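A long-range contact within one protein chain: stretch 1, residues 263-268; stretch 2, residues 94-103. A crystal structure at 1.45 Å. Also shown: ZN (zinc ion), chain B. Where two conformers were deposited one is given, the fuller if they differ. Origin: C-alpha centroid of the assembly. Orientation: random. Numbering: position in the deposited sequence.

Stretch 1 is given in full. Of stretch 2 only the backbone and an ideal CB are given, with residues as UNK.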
# COMPACT_ATOMS: atom_id res chain seq x y z
N VAL A 263 -2.61 6.38 -0.30
CA VAL A 263 -3.60 5.44 -0.80
C VAL A 263 -2.82 4.24 -1.31
O VAL A 263 -1.97 4.40 -2.19
CB VAL A 263 -4.42 6.06 -1.95
CG1 VAL A 263 -5.30 4.99 -2.62
CG2 VAL A 263 -5.25 7.19 -1.39
N VAL A 264 -3.10 3.03 -0.80
CA VAL A 264 -2.36 1.84 -1.24
C VAL A 264 -3.30 0.65 -1.22
O VAL A 264 -3.76 0.21 -0.15
CB VAL A 264 -1.10 1.61 -0.38
CG1 VAL A 264 -1.44 1.71 1.10
CG2 VAL A 264 -0.34 0.32 -0.73
N PRO A 265 -3.68 0.20 -2.40
CA PRO A 265 -4.58 -0.97 -2.46
C PRO A 265 -3.90 -2.23 -1.96
O PRO A 265 -2.68 -2.37 -2.00
CB PRO A 265 -4.91 -1.11 -3.94
CG PRO A 265 -4.64 0.27 -4.49
CD PRO A 265 -3.44 0.78 -3.74
N GLU A 266 -4.74 -3.15 -1.47
CA GLU A 266 -4.24 -4.45 -1.00
C GLU A 266 -3.80 -5.35 -2.14
O GLU A 266 -2.82 -6.10 -2.00
CB GLU A 266 -5.39 -5.22 -0.35
CG GLU A 266 -6.06 -4.64 0.88
CD GLU A 266 -7.29 -5.46 1.22
OE1 GLU A 266 -7.52 -6.47 0.51
OE2 GLU A 266 -8.02 -5.10 2.15
N HIS A 267 -4.58 -5.34 -3.23
CA HIS A 267 -4.47 -6.31 -4.35
C HIS A 267 -5.64 -6.00 -5.25
O HIS A 267 -6.62 -5.35 -4.81
CB HIS A 267 -4.61 -7.80 -3.86
CG HIS A 267 -5.93 -8.07 -3.18
ND1 HIS A 267 -7.10 -8.27 -3.89
CD2 HIS A 267 -6.27 -8.07 -1.87
CE1 HIS A 267 -8.12 -8.36 -3.04
NE2 HIS A 267 -7.64 -8.26 -1.80
N GLY A 268 -5.58 -6.49 -6.48
CA GLY A 268 -6.67 -6.29 -7.41
C GLY A 268 -7.88 -7.17 -7.20
O GLY A 268 -7.84 -8.18 -6.50
N UNK A 94 4.32 1.29 -10.89
CA UNK A 94 4.75 -0.10 -10.81
C UNK A 94 4.93 -0.47 -9.35
O UNK A 94 6.00 -0.96 -8.94
CB UNK A 94 6.04 -0.33 -11.60
N UNK A 95 3.87 -0.27 -8.57
CA UNK A 95 3.84 -0.66 -7.15
C UNK A 95 3.25 -2.06 -7.06
O UNK A 95 2.15 -2.30 -7.53
CB UNK A 95 3.03 0.33 -6.31
N UNK A 96 4.02 -2.97 -6.44
CA UNK A 96 3.58 -4.36 -6.33
C UNK A 96 3.04 -4.63 -4.94
O UNK A 96 3.70 -4.38 -3.94
CB UNK A 96 4.73 -5.32 -6.65
N UNK A 97 1.83 -5.19 -4.88
CA UNK A 97 1.20 -5.42 -3.57
C UNK A 97 1.73 -6.67 -2.84
O UNK A 97 1.47 -6.83 -1.65
CB UNK A 97 -0.31 -5.55 -3.75
N UNK A 98 2.47 -7.52 -3.54
CA UNK A 98 3.13 -8.66 -2.90
C UNK A 98 2.27 -9.88 -2.65
O UNK A 98 2.81 -10.87 -2.15
CB UNK A 98 3.71 -8.21 -1.56
N UNK A 99 0.96 -9.81 -2.95
CA UNK A 99 0.01 -10.89 -2.62
C UNK A 99 -1.31 -10.57 -3.25
O UNK A 99 -1.54 -9.42 -3.70
CB UNK A 99 -0.15 -11.07 -1.11
N UNK A 100 -2.18 -11.58 -3.34
CA UNK A 100 -3.51 -11.33 -3.86
C UNK A 100 -4.62 -11.56 -2.84
O UNK A 100 -5.80 -11.54 -3.24
CB UNK A 100 -3.75 -12.22 -5.08
N UNK A 101 -4.27 -11.71 -1.55
CA UNK A 101 -5.27 -11.88 -0.49
C UNK A 101 -5.22 -10.74 0.50
O UNK A 101 -4.17 -10.14 0.72
CB UNK A 101 -5.06 -13.21 0.24
N UNK A 102 -6.38 -10.45 1.12
CA UNK A 102 -6.50 -9.26 1.95
C UNK A 102 -5.68 -9.29 3.22
O UNK A 102 -4.99 -8.31 3.55
CB UNK A 102 -7.97 -9.04 2.32
N UNK A 103 -5.73 -10.42 3.95
CA UNK A 103 -5.00 -10.50 5.23
C UNK A 103 -3.51 -10.30 5.06
O UNK A 103 -2.92 -9.41 5.68
CB UNK A 103 -5.25 -11.85 5.90
ZN ZN B . -8.86 -7.62 -0.23

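Position 94 is out of reach of stretch 1 and unrestricted by it; the deposited His94 makes no contact here. At position 95 CA-to-CB points toward stretch 1, but no atom of that stretch comes within 5.5 Å of the ideal CB. The gap leaves room for a long side chain, and the CG2 methyl of Val264 offers it an apolar surface; leucine, methionine or an aromatic residue would suit. The residue is Phe95, with chi1 in the t well, and its ring spans the gap to place CE1 3.7 Å from Val264 CG2.

Position 96 is again out of reach; it is Asn96, whose amide is hydrogen-bonded elsewhere in the structure.

At position 97 CA-to-CB again points toward stretch 1, but with far less room than at 95: the ideal CB already lies a tight 3.1 Å from Glu266 O, with His267 CA 4.3 Å away. A small residue fits most easily: glycine, alanine or serine. Ser97 is found, and its hydroxyl turns back to its own stretch, where OG donates a hydrogen bond to the backbone O of residue 99 at 2.9 Å.

Position 98 has phi/psi of 81/-4°, and the positive phi favours glycine, with asparagine a possible alternative. It is Gly98.

At position 99 CA-to-CB runs sideways and the ideal CB meets nothing, so the side chain is loosely specified. Thr99 contributes mainly its carbonyl, with O 3.5 Å from His267 CB; Thr99 OG1 accepts a weak hydrogen bond from N of residue 101 at 3.4 Å.

At position 100 CA-to-CB also runs sideways, and the ideal CB lies 4.7 Å from His267 CB; several small or polar residues would serve. In Ser100 it is the backbone that faces stretch 1: its O lies over one face of the imidazole, 3.5 Å from His267 CG.

At position 101 CA-to-CB points away, so size is not limited by stretch 1; as an N-cap, the site would often carry serine, threonine, aspartate or asparagine. Tyr101 is found instead, a residue whose phenol is not a usual helix cap; its OH is hydrogen-bonded elsewhere in the structure, and its backbone C is 3.7 Å from His267 CD2.

At position 102 the ideal CB is 3.2 Å from Glu266 OE1, 4.2 Å from His267 NE2 and 3.1 Å from ZN. A short side chain with a metal-binding atom is expected, such as serine or cysteine. Ser102 binds the ion through OG (2.0 Å from ZN), joining Glu266 OE1 (1.9 Å from ZN) and His267 NE2 (2.1 Å from ZN); the metal thus ties the stretches together.

Position 103, helical and pointing away, is unrestricted by stretch 1; it is Gly103.

Stretch 2 94-103: HFNSGTSYSG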
# COMPACT_ATOMS: atom_id res chain seq x y z
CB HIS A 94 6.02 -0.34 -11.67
CG HIS A 94 5.74 -0.20 -13.12
ND1 HIS A 94 5.04 -1.16 -13.82
CD2 HIS A 94 5.99 0.80 -13.99
CE1 HIS A 94 4.90 -0.77 -15.08
NE2 HIS A 94 5.44 0.43 -15.20
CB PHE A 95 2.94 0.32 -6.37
CG PHE A 95 3.03 0.16 -4.90
CD1 PHE A 95 2.32 -0.89 -4.23
CD2 PHE A 95 3.85 0.99 -4.15
CE1 PHE A 95 2.42 -1.03 -2.85
CE2 PHE A 95 3.91 0.87 -2.78
CZ PHE A 95 3.22 -0.14 -2.13
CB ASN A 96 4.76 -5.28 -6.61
CG ASN A 96 4.34 -6.72 -6.71
OD1 ASN A 96 3.55 -7.05 -7.61
ND2 ASN A 96 4.83 -7.57 -5.80
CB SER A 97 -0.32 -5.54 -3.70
OG SER A 97 -0.64 -6.74 -4.37
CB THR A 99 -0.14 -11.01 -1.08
OG1 THR A 99 -1.03 -12.09 -0.78
CG2 THR A 99 -0.68 -9.71 -0.47
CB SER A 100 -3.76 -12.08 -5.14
OG SER A 100 -3.58 -13.48 -4.97
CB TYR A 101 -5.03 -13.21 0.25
CG TYR A 101 -5.27 -14.48 -0.58
CD1 TYR A 101 -6.28 -14.56 -1.53
CD2 TYR A 101 -4.53 -15.61 -0.31
CE1 TYR A 101 -6.51 -15.74 -2.25
CE2 TYR A 101 -4.77 -16.81 -0.98
CZ TYR A 101 -5.75 -16.86 -1.95
OH TYR A 101 -5.94 -18.09 -2.60
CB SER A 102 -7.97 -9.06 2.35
OG SER A 102 -8.81 -9.01 1.21
O HOH W 1 -10.27 -9.64 -0.64
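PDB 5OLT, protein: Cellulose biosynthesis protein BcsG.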